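PDB 5ZRD: tyrosinase from Burkholderia thailandensis, which hydroxylates monophenols to catechols at a two-copper site and, as in other tyrosinases, probably oxidises these further to quinones. Local coordinates for residues 280-288 against 298-306; 438-447 against 459-470. All blocks are in the same frame, centred on the assembly; numbering follows the deposited sequence.

How the contacts relate
Contact 1 holds the copper ligand His281 against the loop 298-306, and contact 2, the strand pair 438-447 with 459-470, meets that loop through Ser440. Their centres lie 13 Å apart, and Ser440 joins them by two probable hydrogen bonds: Gly305 O is 2.6 Å from Ser440 OG and Glu306 OE2 is 2.8 Å from Ser440 N. The hairpin also reaches the pocket directly, since the side chain of Leu467, where contact 2 leaves its strand, comes within about 4 Å (nearest atoms) of the side chain of His281. Both residues touch the bound oxygen atom.

Contact 1 of 2, residues 280-288 against 298-306; sequences IHLAVGGFD and AGANGDMGE. With CU (copper (II) ion), chain K.
His281 ND1 donates to Met304 O at 2.9 Å, with an N-H...O angle of 151°, the carbonyl oxygen lying close to the plane of the imidazole. As NE2 on the far side of the same ring binds copper at 2.0 Å, this bond limits rotation of the ring about CB-CG and probably makes the imidazole a slightly stronger donor to the metal, a second-shell arrangement seen in many histidine sites. Met304 supplies a further hold. Bent at chi2 (-70°) and again at chi3 (-69°), its chain curls back to lay CE over one face of the imidazole, 3.7 Å from the ring centroid, in a CH-pi contact; SD approaches the ring obliquely. Val284 CG1 rests on Met304 CG.

Beyond this, glycines let the backbones close in. Gly285 and Gly305 are nearest neighbours, with CA atoms 3.8 Å apart; Gly285 CA lies 3.5 Å from Gly305 N and packs on Met304 CB. Gly286, with positive phi, ends the helix in a Schellman motif; its CA meets Ala300 O at 3.1 Å in a C-H...O contact. Gly302 N gives only a weak bond to Gly285 O. A water accepts from Ala300 N and donates to Gly286 O. Phe287 follows, and Ala298 CB lies over one face of its ring in a CH-pi contact, 3.9 Å from the centroid.

The whole contact is buried at the C-terminal end of helix 274-285: helix 315-334 covers Met304 and Val284, helix 205-221 meets Ala283, and strand 441-450 brings Ile442 against Leu282 and Phe287.

Contact 2 of 2, residues 438-447 against 459-470; sequences QGSFIMKAYA and YYLGHKSILSRW
Phe441 and Ile466 form the apolar centre of this strand pair, directly opposite each other in a hydrogen-bonded antiparallel pair. With CG held between the backbone N and the carbonyl carbon (chi1 66°), the Phe441 ring swings across to its neighbour and receives Ile466 CB over one face, 4.0 Å from the centroid. Ile466 CD1 continues along the ring to CE2, at 3.7 Å, and brushes Met443 CG. Farther along, Ala445 CB packs on Leu461 CB.

Regular backbone bonds run through Met443 and Lys464, but Ala445 faces two residues: Ala445 O accepts from Leu461 N and Ala445 N donates to Gly462 O, each at 2.9 Å. Leu461 and Gly462 together opposite Ala445 form a beta bulge, and the positive phi of Gly462 suits glycine there.

The other face is more polar. Tyr460 CD1 comes within 3.3 Å of Tyr446 CE1, the two rings oblique with planes 36° apart, while Lys444 CE lies 3.2 Å from Tyr460 OH. Residues 289-291 take up the polar ends: Lys444 NZ bonds to the carbonyls of Tyr289 and Gly291, and the hydroxyl of Tyr289 meets both Tyr460 OH and His463 ND1.

Past the strands, Ser468 N points almost straight at Ser440 OG (2.9 Å, 175°), which also bonds to Gly305 O, and a water links Gly439 O to Ser468 OG. Gly439 CA packs against the Trp470 indole near CE3.

Together these features make a bulged beta hairpin at one edge of a mixed sheet, 456-466 outermost within the chain and 441-450 paired also with 502-509; its exit segment carries Leu467 into the dicopper pocket.

Contact 1 of 2, residues 280-288 against 298-306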
# COMPACT_ATOMS: atom_id res chain seq x y z
N ILE A 280 15.98 21.06 28.78
CA ILE A 280 15.50 22.42 28.81
C ILE A 280 14.15 22.42 28.09
O ILE A 280 13.23 23.07 28.51
CB ILE A 280 16.52 23.42 28.22
CG1 ILE A 280 17.75 23.64 29.11
CG2 ILE A 280 15.89 24.76 27.89
CD1 ILE A 280 17.46 24.13 30.53
N HIS A 281 14.06 21.73 26.97
CA HIS A 281 12.80 21.54 26.32
C HIS A 281 11.76 20.97 27.30
O HIS A 281 10.65 21.40 27.28
CB HIS A 281 12.97 20.57 25.15
CG HIS A 281 13.40 21.20 23.87
ND1 HIS A 281 12.50 21.53 22.88
CD2 HIS A 281 14.63 21.50 23.39
CE1 HIS A 281 13.16 21.99 21.84
NE2 HIS A 281 14.47 22.03 22.14
N LEU A 282 12.08 19.94 28.07
CA LEU A 282 11.05 19.34 28.89
C LEU A 282 10.68 20.28 30.05
O LEU A 282 9.53 20.36 30.43
CB LEU A 282 11.51 17.98 29.41
CG LEU A 282 11.80 16.91 28.37
CD1 LEU A 282 11.66 15.52 28.96
CD2 LEU A 282 10.92 17.03 27.13
N ALA A 283 11.63 20.97 30.63
CA ALA A 283 11.35 21.87 31.75
C ALA A 283 10.43 23.01 31.28
O ALA A 283 9.35 23.27 31.84
CB ALA A 283 12.63 22.41 32.30
N VAL A 284 10.85 23.70 30.23
CA VAL A 284 10.08 24.79 29.66
C VAL A 284 8.77 24.27 29.07
O VAL A 284 7.76 24.99 29.07
CB VAL A 284 10.92 25.51 28.60
CG1 VAL A 284 10.05 26.45 27.78
CG2 VAL A 284 12.08 26.25 29.23
N GLY A 285 8.75 23.06 28.54
CA GLY A 285 7.59 22.54 27.76
C GLY A 285 6.64 21.61 28.53
O GLY A 285 5.77 20.98 27.90
N GLY A 286 6.81 21.46 29.85
CA GLY A 286 5.71 20.97 30.72
C GLY A 286 6.06 19.92 31.77
O GLY A 286 5.14 19.45 32.48
N PHE A 287 7.33 19.50 31.91
CA PHE A 287 7.71 18.52 32.93
C PHE A 287 8.28 19.20 34.19
O PHE A 287 9.31 19.94 34.14
CB PHE A 287 8.73 17.54 32.36
CG PHE A 287 8.19 16.67 31.27
CD1 PHE A 287 7.98 17.18 30.00
CD2 PHE A 287 7.88 15.34 31.51
CE1 PHE A 287 7.45 16.39 29.00
CE2 PHE A 287 7.39 14.54 30.50
CZ PHE A 287 7.17 15.07 29.24
N ASP A 288 7.59 18.98 35.31
CA ASP A 288 8.06 19.29 36.66
C ASP A 288 9.29 18.48 36.94
O ASP A 288 9.20 17.28 36.77
CB ASP A 288 6.98 18.83 37.68
CG ASP A 288 6.72 19.84 38.79
OD1 ASP A 288 7.47 20.83 38.97
OD2 ASP A 288 5.71 19.64 39.50
N ALA A 298 2.84 14.21 33.25
CA ALA A 298 3.02 15.64 32.97
C ALA A 298 1.93 16.10 31.99
O ALA A 298 2.10 16.03 30.72
CB ALA A 298 4.41 15.89 32.40
N GLY A 299 0.85 16.63 32.57
CA GLY A 299 -0.32 17.11 31.82
C GLY A 299 -0.12 18.48 31.20
O GLY A 299 -0.99 18.92 30.42
N ALA A 300 1.00 19.18 31.51
CA ALA A 300 1.30 20.46 30.84
C ALA A 300 1.92 20.21 29.44
O ALA A 300 3.12 20.08 29.27
CB ALA A 300 2.19 21.32 31.69
N ASN A 301 1.08 20.14 28.44
CA ASN A 301 1.52 19.75 27.10
C ASN A 301 1.91 21.02 26.30
O ASN A 301 1.29 21.38 25.29
CB ASN A 301 0.45 18.96 26.36
CG ASN A 301 0.25 17.55 26.90
OD1 ASN A 301 1.19 16.89 27.35
ND2 ASN A 301 -0.96 17.05 26.74
N GLY A 302 2.97 21.65 26.77
CA GLY A 302 3.45 22.88 26.17
C GLY A 302 4.18 22.64 24.85
O GLY A 302 4.62 21.54 24.56
N ASP A 303 4.27 23.66 24.03
CA ASP A 303 4.77 23.44 22.70
C ASP A 303 6.22 22.95 22.70
O ASP A 303 6.55 22.05 21.95
CB ASP A 303 4.56 24.68 21.82
CG ASP A 303 3.10 24.93 21.53
OD1 ASP A 303 2.48 25.60 22.38
OD2 ASP A 303 2.58 24.44 20.49
N MET A 304 7.04 23.49 23.59
CA MET A 304 8.48 23.17 23.69
C MET A 304 8.72 21.71 24.13
O MET A 304 9.83 21.22 24.00
CB MET A 304 9.17 24.11 24.69
CG MET A 304 9.61 25.43 24.09
SD MET A 304 10.99 25.29 22.94
CE MET A 304 12.32 24.85 24.05
N GLY A 305 7.70 21.01 24.63
CA GLY A 305 7.88 19.72 25.29
C GLY A 305 8.04 18.55 24.35
O GLY A 305 8.41 17.49 24.80
N GLU A 306 7.77 18.74 23.05
CA GLU A 306 7.86 17.74 22.02
C GLU A 306 8.34 18.44 20.74
O GLU A 306 8.30 19.68 20.62
CB GLU A 306 6.50 17.09 21.75
CG GLU A 306 6.10 15.96 22.71
CD GLU A 306 5.68 16.31 24.14
OE1 GLU A 306 5.37 17.48 24.41
OE2 GLU A 306 5.68 15.39 24.98
CU CU K . 15.82 21.92 20.67
O HOH W 1 2.79 19.02 33.79

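Contact 2 of 2, residues 438-447 against 459-470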
# COMPACT_ATOMS: atom_id res chain seq x y z
N GLN A 438 3.58 7.78 23.59
CA GLN A 438 3.04 9.01 23.08
C GLN A 438 3.78 10.16 23.77
O GLN A 438 3.66 10.36 24.99
CB GLN A 438 1.53 8.93 23.40
CG GLN A 438 0.58 9.87 22.64
CD GLN A 438 0.73 9.87 21.14
OE1 GLN A 438 1.70 10.41 20.61
NE2 GLN A 438 -0.23 9.28 20.45
N GLY A 439 4.61 10.91 23.04
CA GLY A 439 5.21 12.12 23.61
C GLY A 439 6.50 11.89 24.39
O GLY A 439 6.97 10.78 24.56
N SER A 440 7.06 12.98 24.91
CA SER A 440 8.34 12.99 25.62
C SER A 440 8.19 12.32 26.98
O SER A 440 7.06 12.16 27.46
CB SER A 440 8.86 14.40 25.77
OG SER A 440 9.02 15.03 24.50
N PHE A 441 9.32 11.90 27.58
CA PHE A 441 9.30 11.25 28.91
C PHE A 441 10.67 11.33 29.58
O PHE A 441 11.69 11.56 28.96
CB PHE A 441 8.76 9.82 28.85
CG PHE A 441 9.57 8.79 28.11
CD1 PHE A 441 9.45 8.64 26.74
CD2 PHE A 441 10.42 7.94 28.78
CE1 PHE A 441 10.20 7.69 26.05
CE2 PHE A 441 11.18 6.99 28.10
CZ PHE A 441 11.05 6.86 26.74
N ILE A 442 10.64 11.20 30.91
CA ILE A 442 11.82 11.27 31.73
C ILE A 442 11.95 9.96 32.50
O ILE A 442 10.95 9.41 32.94
CB ILE A 442 11.77 12.45 32.71
CG1 ILE A 442 11.45 13.77 32.00
CG2 ILE A 442 13.07 12.50 33.49
CD1 ILE A 442 11.07 14.89 32.94
N MET A 443 13.19 9.45 32.59
CA MET A 443 13.56 8.34 33.43
C MET A 443 14.39 8.91 34.58
O MET A 443 15.31 9.67 34.33
CB MET A 443 14.38 7.30 32.67
CG MET A 443 13.63 6.66 31.56
SD MET A 443 14.62 5.52 30.56
CE MET A 443 15.18 4.40 31.84
N LYS A 444 14.00 8.60 35.82
CA LYS A 444 14.72 9.03 37.03
C LYS A 444 15.14 7.76 37.77
O LYS A 444 14.33 6.87 37.94
CB LYS A 444 13.81 9.90 37.90
CG LYS A 444 13.68 11.35 37.45
CD LYS A 444 12.89 12.18 38.41
CE LYS A 444 13.76 13.06 39.28
NZ LYS A 444 12.95 13.92 40.18
N ALA A 445 16.42 7.62 38.10
CA ALA A 445 16.90 6.35 38.66
C ALA A 445 17.20 6.54 40.14
O ALA A 445 17.73 7.58 40.54
CB ALA A 445 18.09 5.84 37.89
N TYR A 446 16.86 5.53 40.94
CA TYR A 446 17.09 5.52 42.38
C TYR A 446 17.71 4.19 42.83
O TYR A 446 17.46 3.12 42.27
CB TYR A 446 15.77 5.74 43.14
CG TYR A 446 15.12 7.05 42.85
CD1 TYR A 446 15.43 8.19 43.56
CD2 TYR A 446 14.23 7.18 41.80
CE1 TYR A 446 14.85 9.42 43.28
CE2 TYR A 446 13.64 8.40 41.49
CZ TYR A 446 13.95 9.52 42.23
OH TYR A 446 13.37 10.72 41.93
N ALA A 447 18.50 4.28 43.88
CA ALA A 447 18.98 3.08 44.59
C ALA A 447 18.58 3.19 46.08
O ALA A 447 18.78 4.24 46.74
CB ALA A 447 20.48 2.93 44.40
N TYR A 459 19.21 6.69 47.28
CA TYR A 459 20.16 7.48 46.52
C TYR A 459 19.53 7.87 45.18
O TYR A 459 19.00 7.01 44.45
CB TYR A 459 21.49 6.72 46.41
CG TYR A 459 22.17 6.51 47.74
CD1 TYR A 459 23.06 7.45 48.23
CD2 TYR A 459 21.91 5.39 48.51
CE1 TYR A 459 23.68 7.27 49.45
CE2 TYR A 459 22.50 5.21 49.75
CZ TYR A 459 23.40 6.15 50.22
OH TYR A 459 24.02 5.97 51.42
N TYR A 460 19.55 9.16 44.87
CA TYR A 460 19.08 9.65 43.58
C TYR A 460 20.24 9.59 42.60
O TYR A 460 21.23 10.24 42.83
CB TYR A 460 18.48 11.06 43.70
CG TYR A 460 18.02 11.62 42.38
CD1 TYR A 460 17.28 10.85 41.50
CD2 TYR A 460 18.42 12.88 41.97
CE1 TYR A 460 16.91 11.34 40.25
CE2 TYR A 460 18.03 13.40 40.74
CZ TYR A 460 17.29 12.62 39.87
OH TYR A 460 16.92 13.15 38.67
N LEU A 461 20.13 8.78 41.54
CA LEU A 461 21.28 8.56 40.60
C LEU A 461 21.24 9.53 39.41
O LEU A 461 22.25 9.67 38.72
CB LEU A 461 21.20 7.13 40.12
CG LEU A 461 21.15 6.07 41.22
CD1 LEU A 461 21.15 4.67 40.63
CD2 LEU A 461 22.31 6.23 42.19
N GLY A 462 20.09 10.13 39.12
CA GLY A 462 19.97 11.13 38.08
C GLY A 462 18.74 10.94 37.19
O GLY A 462 17.90 10.08 37.48
N HIS A 463 18.64 11.78 36.15
CA HIS A 463 17.56 11.78 35.17
C HIS A 463 18.10 11.57 33.73
O HIS A 463 19.27 11.76 33.44
CB HIS A 463 16.75 13.07 35.26
CG HIS A 463 17.50 14.26 34.74
ND1 HIS A 463 18.23 15.10 35.56
CD2 HIS A 463 17.66 14.73 33.48
CE1 HIS A 463 18.78 16.05 34.83
NE2 HIS A 463 18.46 15.84 33.55
N LYS A 464 17.20 11.14 32.86
CA LYS A 464 17.40 11.10 31.44
C LYS A 464 16.10 11.56 30.79
O LYS A 464 15.05 11.00 31.03
CB LYS A 464 17.74 9.68 30.97
CG LYS A 464 17.95 9.50 29.46
CD LYS A 464 18.13 8.02 29.14
CE LYS A 464 18.24 7.69 27.67
NZ LYS A 464 19.63 7.89 27.21
N SER A 465 16.24 12.58 29.94
CA SER A 465 15.17 13.19 29.22
C SER A 465 15.12 12.65 27.79
O SER A 465 16.05 12.83 27.03
CB SER A 465 15.35 14.69 29.22
OG SER A 465 15.07 15.27 30.50
N ILE A 466 14.02 12.02 27.42
CA ILE A 466 13.78 11.62 26.03
C ILE A 466 12.80 12.62 25.40
O ILE A 466 11.56 12.59 25.61
CB ILE A 466 13.26 10.17 25.94
CG1 ILE A 466 14.20 9.14 26.58
CG2 ILE A 466 13.02 9.79 24.49
CD1 ILE A 466 14.17 9.10 28.08
N LEU A 467 13.37 13.57 24.68
CA LEU A 467 12.57 14.51 23.90
C LEU A 467 12.06 13.76 22.69
O LEU A 467 12.86 13.28 21.91
CB LEU A 467 13.45 15.66 23.44
CG LEU A 467 12.79 16.71 22.56
CD1 LEU A 467 11.66 17.40 23.30
CD2 LEU A 467 13.83 17.74 22.12
N SER A 468 10.76 13.63 22.61
CA SER A 468 10.21 12.85 21.53
C SER A 468 9.13 13.68 20.82
O SER A 468 9.26 14.90 20.70
CB SER A 468 9.74 11.52 22.03
OG SER A 468 9.29 10.71 20.95
N ARG A 469 8.04 13.04 20.43
CA ARG A 469 7.10 13.63 19.49
C ARG A 469 5.70 13.11 19.82
O ARG A 469 5.57 11.99 20.36
CB ARG A 469 7.52 13.19 18.09
CG ARG A 469 7.58 11.67 17.97
CD ARG A 469 7.72 11.14 16.56
NE ARG A 469 6.48 11.47 15.88
CZ ARG A 469 6.26 11.27 14.60
NH1 ARG A 469 5.08 11.61 14.09
NH2 ARG A 469 7.21 10.73 13.85
N TRP A 470 4.65 13.88 19.52
CA TRP A 470 3.32 13.29 19.49
C TRP A 470 3.21 12.41 18.25
O TRP A 470 3.73 12.80 17.22
CB TRP A 470 2.26 14.39 19.46
CG TRP A 470 2.32 15.32 20.62
CD1 TRP A 470 2.64 16.64 20.60
CD2 TRP A 470 2.07 14.98 21.99
NE1 TRP A 470 2.59 17.15 21.86
CE2 TRP A 470 2.23 16.16 22.74
CE3 TRP A 470 1.68 13.80 22.65
CZ2 TRP A 470 2.04 16.21 24.12
CZ3 TRP A 470 1.47 13.85 24.01
CH2 TRP A 470 1.63 15.04 24.73
O HOH W 2 7.44 9.20 22.40